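PDB 3B57: Lin1889 protein from Listeria innocua Clip11262, which is of unknown function but binds magnesium through an HD domain and is probably a metal-dependent phosphohydrolase. Local coordinates for the interface of chains A and B. Sequence-based numbering; all coordinates share one arbitrary frame. Chains: chain A/B, Lin1889 protein.

Contact 1: the interface of chains A and B. Residues chain A 134, 137-138, 140-142; chain B 137-138, 140-141, 147.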
loop_
_atom_site.group_PDB
_atom_site.type_symbol
_atom_site.label_atom_id
_atom_site.label_comp_id
_atom_site.label_asym_id
_atom_site.label_seq_id
_atom_site.Cartn_x
_atom_site.Cartn_y
_atom_site.Cartn_z
ATOM N N ALA A 134 -2.114 3.629 0.839
ATOM C CA ALA A 134 -1.071 3.291 1.807
ATOM C C ALA A 134 -1.655 2.715 3.094
ATOM O O ALA A 134 -1.176 1.700 3.603
ATOM C CB ALA A 134 -0.236 4.521 2.133
ATOM N N PHE A 137 -3.387 -0.840 2.449
ATOM C CA PHE A 137 -2.424 -1.893 2.166
ATOM C C PHE A 137 -1.577 -2.177 3.398
ATOM O O PHE A 137 -1.118 -3.305 3.568
ATOM C CB PHE A 137 -1.529 -1.534 0.981
ATOM C CG PHE A 137 -2.131 -1.878 -0.333
ATOM C CD1 PHE A 137 -2.431 -3.206 -0.634
ATOM C CD2 PHE A 137 -2.487 -0.872 -1.236
ATOM C CE1 PHE A 137 -3.091 -3.533 -1.814
ATOM C CE2 PHE A 137 -3.151 -1.171 -2.429
ATOM C CZ PHE A 137 -3.458 -2.507 -2.723
ATOM N N THR A 138 -1.358 -1.180 4.259
ATOM C CA THR A 138 -0.575 -1.442 5.469
ATOM C C THR A 138 -1.425 -2.266 6.409
ATOM O O THR A 138 -0.917 -3.096 7.156
ATOM C CB THR A 138 -0.177 -0.187 6.255
ATOM O OG1 THR A 138 0.673 0.652 5.461
ATOM C CG2 THR A 138 0.583 -0.611 7.516
ATOM N N GLY A 140 -3.835 -4.414 5.466
ATOM C CA GLY A 140 -3.873 -5.766 4.935
ATOM C C GLY A 140 -2.619 -6.532 5.324
ATOM O O GLY A 140 -2.659 -7.744 5.549
ATOM N N GLY A 141 -1.502 -5.814 5.416
ATOM C CA GLY A 141 -0.240 -6.433 5.776
ATOM C C GLY A 141 -0.118 -6.766 7.252
ATOM O O GLY A 141 0.951 -7.148 7.734
ATOM N N ALA A 142 -1.211 -6.612 7.984
ATOM C CA ALA A 142 -1.197 -6.921 9.403
ATOM C C ALA A 142 -2.380 -7.818 9.723
ATOM O O ALA A 142 -2.693 -8.053 10.886
ATOM C CB ALA A 142 -1.263 -5.642 10.224
ATOM N N PHE B 137 3.877 -1.582 0.803
ATOM C CA PHE B 137 3.037 -1.139 1.905
ATOM C C PHE B 137 2.490 -2.338 2.666
ATOM O O PHE B 137 2.236 -2.230 3.864
ATOM C CB PHE B 137 1.890 -0.254 1.419
ATOM C CG PHE B 137 2.274 1.175 1.278
ATOM C CD1 PHE B 137 2.696 1.895 2.394
ATOM C CD2 PHE B 137 2.304 1.780 0.017
ATOM C CE1 PHE B 137 3.158 3.201 2.260
ATOM C CE2 PHE B 137 2.764 3.090 -0.146
ATOM C CZ PHE B 137 3.195 3.807 0.978
ATOM N N THR B 138 2.299 -3.478 1.996
ATOM C CA THR B 138 1.807 -4.654 2.718
ATOM C C THR B 138 2.929 -5.177 3.586
ATOM O O THR B 138 2.697 -5.709 4.667
ATOM C CB THR B 138 1.392 -5.826 1.820
ATOM O OG1 THR B 138 0.296 -5.446 0.976
ATOM C CG2 THR B 138 0.955 -6.999 2.703
ATOM N N GLY B 140 5.395 -3.306 4.902
ATOM C CA GLY B 140 5.523 -2.399 6.029
ATOM C C GLY B 140 4.488 -2.717 7.096
ATOM O O GLY B 140 4.742 -2.564 8.292
ATOM N N GLY B 141 3.318 -3.175 6.655
ATOM C CA GLY B 141 2.249 -3.512 7.577
ATOM C C GLY B 141 2.460 -4.823 8.311
ATOM O O GLY B 141 1.568 -5.318 9.004
ATOM N N ILE B 147 4.192 4.579 7.811
ATOM C CA ILE B 147 3.944 4.988 6.431
ATOM C C ILE B 147 4.911 6.087 6.012
ATOM O O ILE B 147 5.608 5.966 5.002
ATOM C CB ILE B 147 2.497 5.499 6.256
ATOM C CG1 ILE B 147 1.514 4.340 6.422
ATOM C CG2 ILE B 147 2.335 6.153 4.902
ATOM C CD1 ILE B 147 0.062 4.725 6.199
#
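The C-terminal halves of the two 129-140 helices cross here around the two-fold axis of the A/B pair. A:Thr138, B:Gly141 and B:Thr138 bury the most surface in this patch. Each Thr138 holds its hydroxyl beside its own backbone N, anti to the carbonyl carbon (chi1 -63°). This turns the methyl CG2 toward the partner chain. A:Thr138 CG2 packs on B:Gly141 CA at 3.3 Å, and the twin pair, B:Thr138 CG2 and A:Gly141 CA, has the same spacing. Glycine has no side chain, so the methyl rests directly on the main chain. The hydroxyl is turned back to its own helix. A:Thr138 OG1 donates a hydrogen bond to A:Ala134 O, one turn earlier, at 2.8 Å. It reaches this oxygen from above the carbonyl plane, 34° out of it. That bond should hold the rotation of the side chain and so the aim of the methyl.

A methyl-on-ring contact continues the patch toward the helix start. The methyl CB of A:Ala134 sits over one face of the B:Phe137 ring, offset toward the rim, 3.7 Å from the centroid. At the axis the two Phe137 side chains meet through their CB atoms, 3.7 Å apart, and the rings diverge to either side. B:Ile147 adds its CD1, 4.1 Å from A:Ala134 CB. The approach of the two Gly141 carbonyl oxygens is too short to be real and reflects model error. The side-chain contacts across the patch are mainly apolar. It lies where helix 129-140 runs out into the loop at Gly141, with B:Ile147 supplied by the loop segment that follows.

Contact 2: the interface of chains A and B. Residues chain A 128-131, 133-134, 184, 187; chain B 190-191, 194-195, 198.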
loop_
_atom_site.group_PDB
_atom_site.type_symbol
_atom_site.label_atom_id
_atom_site.label_comp_id
_atom_site.label_asym_id
_atom_site.label_seq_id
_atom_site.Cartn_x
_atom_site.Cartn_y
_atom_site.Cartn_z
ATOM N N ILE A 128 -9.353 7.394 1.856
ATOM C CA ILE A 128 -9.206 7.262 0.406
ATOM C C ILE A 128 -8.016 8.076 -0.071
ATOM O O ILE A 128 -7.320 8.681 0.738
ATOM C CB ILE A 128 -10.457 7.771 -0.343
ATOM C CG1 ILE A 128 -10.579 9.292 -0.170
ATOM C CG2 ILE A 128 -11.690 7.061 0.187
ATOM C CD1 ILE A 128 -11.837 9.902 -0.732
ATOM N N GLY A 129 -7.803 8.106 -1.385
ATOM C CA GLY A 129 -6.679 8.835 -1.947
ATOM C C GLY A 129 -5.365 8.119 -1.682
ATOM O O GLY A 129 -5.358 6.967 -1.253
ATOM N N ALA A 130 -4.245 8.791 -1.919
ATOM C CA ALA A 130 -2.950 8.158 -1.699
ATOM C C ALA A 130 -2.832 7.567 -0.292
ATOM O O ALA A 130 -2.362 6.437 -0.134
ATOM C CB ALA A 130 -1.837 9.155 -1.945
ATOM N N ILE A 131 -3.265 8.328 0.720
ATOM C CA ILE A 131 -3.223 7.892 2.129
ATOM C C ILE A 131 -4.051 6.626 2.298
ATOM O O ILE A 131 -3.665 5.693 3.015
ATOM C CB ILE A 131 -3.825 8.950 3.077
ATOM C CG1 ILE A 131 -3.371 10.341 2.655
ATOM C CG2 ILE A 131 -3.368 8.691 4.518
ATOM C CD1 ILE A 131 -4.238 11.461 3.247
ATOM N N ILE A 133 -4.802 4.306 0.007
ATOM C CA ILE A 133 -4.041 3.200 -0.569
ATOM C C ILE A 133 -3.003 2.724 0.436
ATOM O O ILE A 133 -3.020 1.564 0.854
ATOM C CB ILE A 133 -3.332 3.625 -1.882
ATOM C CG1 ILE A 133 -4.371 3.923 -2.963
ATOM C CG2 ILE A 133 -2.398 2.526 -2.357
ATOM C CD1 ILE A 133 -3.788 4.492 -4.242
ATOM N N ALA A 134 -2.114 3.629 0.839
ATOM C CA ALA A 134 -1.071 3.291 1.807
ATOM C C ALA A 134 -1.655 2.715 3.094
ATOM O O ALA A 134 -1.176 1.700 3.603
ATOM C CB ALA A 134 -0.236 4.521 2.133
ATOM N N LYS A 184 -8.062 12.933 -4.797
ATOM C CA LYS A 184 -7.885 11.639 -4.165
ATOM C C LYS A 184 -8.559 10.537 -4.972
ATOM O O LYS A 184 -7.913 9.562 -5.351
ATOM C CB LYS A 184 -8.442 11.658 -2.741
ATOM C CG LYS A 184 -7.651 12.530 -1.775
ATOM C CD LYS A 184 -8.026 12.234 -0.327
ATOM C CE LYS A 184 -7.047 12.866 0.646
ATOM N NZ LYS A 184 -6.956 12.093 1.928
ATOM N N ILE A 187 -6.245 9.699 -8.243
ATOM C CA ILE A 187 -5.045 8.887 -8.087
ATOM C C ILE A 187 -5.417 7.464 -7.674
ATOM O O ILE A 187 -4.774 6.494 -8.060
ATOM C CB ILE A 187 -4.110 9.511 -7.042
ATOM C CG1 ILE A 187 -2.650 9.194 -7.405
ATOM C CG2 ILE A 187 -4.516 9.067 -5.641
ATOM C CD1 ILE A 187 -2.270 7.738 -7.367
ATOM N N ASP B 190 3.506 9.408 -9.684
ATOM C CA ASP B 190 2.255 10.096 -9.413
ATOM C C ASP B 190 1.771 9.769 -8.015
ATOM O O ASP B 190 1.368 10.658 -7.265
ATOM C CB ASP B 190 1.194 9.699 -10.428
ATOM C CG ASP B 190 1.414 10.350 -11.768
ATOM O OD1 ASP B 190 2.411 11.105 -11.897
ATOM O OD2 ASP B 190 0.599 10.107 -12.689
ATOM N N PHE B 191 1.813 8.492 -7.661
ATOM C CA PHE B 191 1.381 8.084 -6.338
ATOM C C PHE B 191 2.165 8.857 -5.278
ATOM O O PHE B 191 1.570 9.465 -4.387
ATOM C CB PHE B 191 1.565 6.579 -6.154
ATOM C CG PHE B 191 1.365 6.126 -4.747
ATOM C CD1 PHE B 191 2.460 5.797 -3.949
ATOM C CD2 PHE B 191 0.098 6.108 -4.185
ATOM C CE1 PHE B 191 2.297 5.461 -2.603
ATOM C CE2 PHE B 191 -0.077 5.777 -2.842
ATOM C CZ PHE B 191 1.032 5.454 -2.049
ATOM N N ALA B 194 1.255 12.612 -5.082
ATOM C CA ALA B 194 -0.030 12.681 -4.402
ATOM C C ALA B 194 0.067 12.357 -2.911
ATOM O O ALA B 194 -0.652 12.943 -2.108
ATOM C CB ALA B 194 -1.025 11.739 -5.076
ATOM N N LEU B 195 0.945 11.434 -2.528
ATOM C CA LEU B 195 1.059 11.092 -1.113
ATOM C C LEU B 195 1.544 12.308 -0.336
ATOM O O LEU B 195 0.805 12.867 0.469
ATOM C CB LEU B 195 2.032 9.918 -0.886
ATOM C CG LEU B 195 1.755 8.990 0.322
ATOM C CD1 LEU B 195 3.020 8.261 0.765
ATOM C CD2 LEU B 195 1.210 9.802 1.465
ATOM N N GLU B 198 -1.141 15.057 0.043
ATOM C CA GLU B 198 -2.261 14.899 0.962
ATOM C C GLU B 198 -1.792 14.417 2.317
ATOM O O GLU B 198 -2.592 14.169 3.215
ATOM C CB GLU B 198 -3.331 13.949 0.392
ATOM C CG GLU B 198 -2.849 12.610 -0.113
ATOM C CD GLU B 198 -3.989 11.747 -0.682
ATOM O OE1 GLU B 198 -4.798 11.213 0.117
ATOM O OE2 GLU B 198 -4.078 11.603 -1.927
#
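The N-terminal end of helix 129-140 and helix 182-198 of chain A meet helix 182-198 of chain B. B:Glu198, at the end of its helix, buries the most surface here. Its CG takes the crowded position between the backbone N and the carbonyl carbon (chi1 51°), and the chain then extends to bring the carboxylate to the start of the chain A helix. A:Ala130 N donates a hydrogen bond to B:Glu198 OE2 at 2.8 Å, from above the carboxylate plane. A:Ile131 N makes a weak, nearly straight hydrogen bond to B:Glu198 OE1 (172° at H). The carboxylate therefore caps the first turn, where the helix dipole would favour its negative charge. A:Lys184 reaches the same group obliquely with an extended chain, and its NZ forms a salt bridge to B:Glu198 OE1 at 3.0 Å. The side chain of A:Ile131 slides past B:Glu198 in the opposite direction, with CG1 alongside B:Glu198 CG.

An apolar strip lies next to this polar end. A:Ala130 CB packs against the backbone of B:Leu195, 3.6 Å from its CA. A:Ile187 extends CG1 to B:Ala194 CB at 3.8 Å. B:Phe191 has its CG anti to the backbone N (chi1 170°), which directs the ring to helix 129-140. A:Ile133 is a looser neighbour there, met tip to tip. The ring comes nearer to the main chain of A:Ala130: B:Phe191 CE2 lies 3.6 Å from A:Ala130 O.

The C-alpha centres of contact 1 and contact 2 lie about 14 Å apart. Helix 129-140 of chain A runs through both, and A:Ala134 belongs to both. Contact 1 uses the later turns of this helix, next to the two-fold axis. Contact 2 uses its first turns and adds helix 182-198 from each chain. Symmetry repeats contact 2 with the chains exchanged, so a central apolar crossing joins two outer patches with charged ends. Together they make a continuous interface consistent with a dimer, although the structure alone does not show that this is the state in solution.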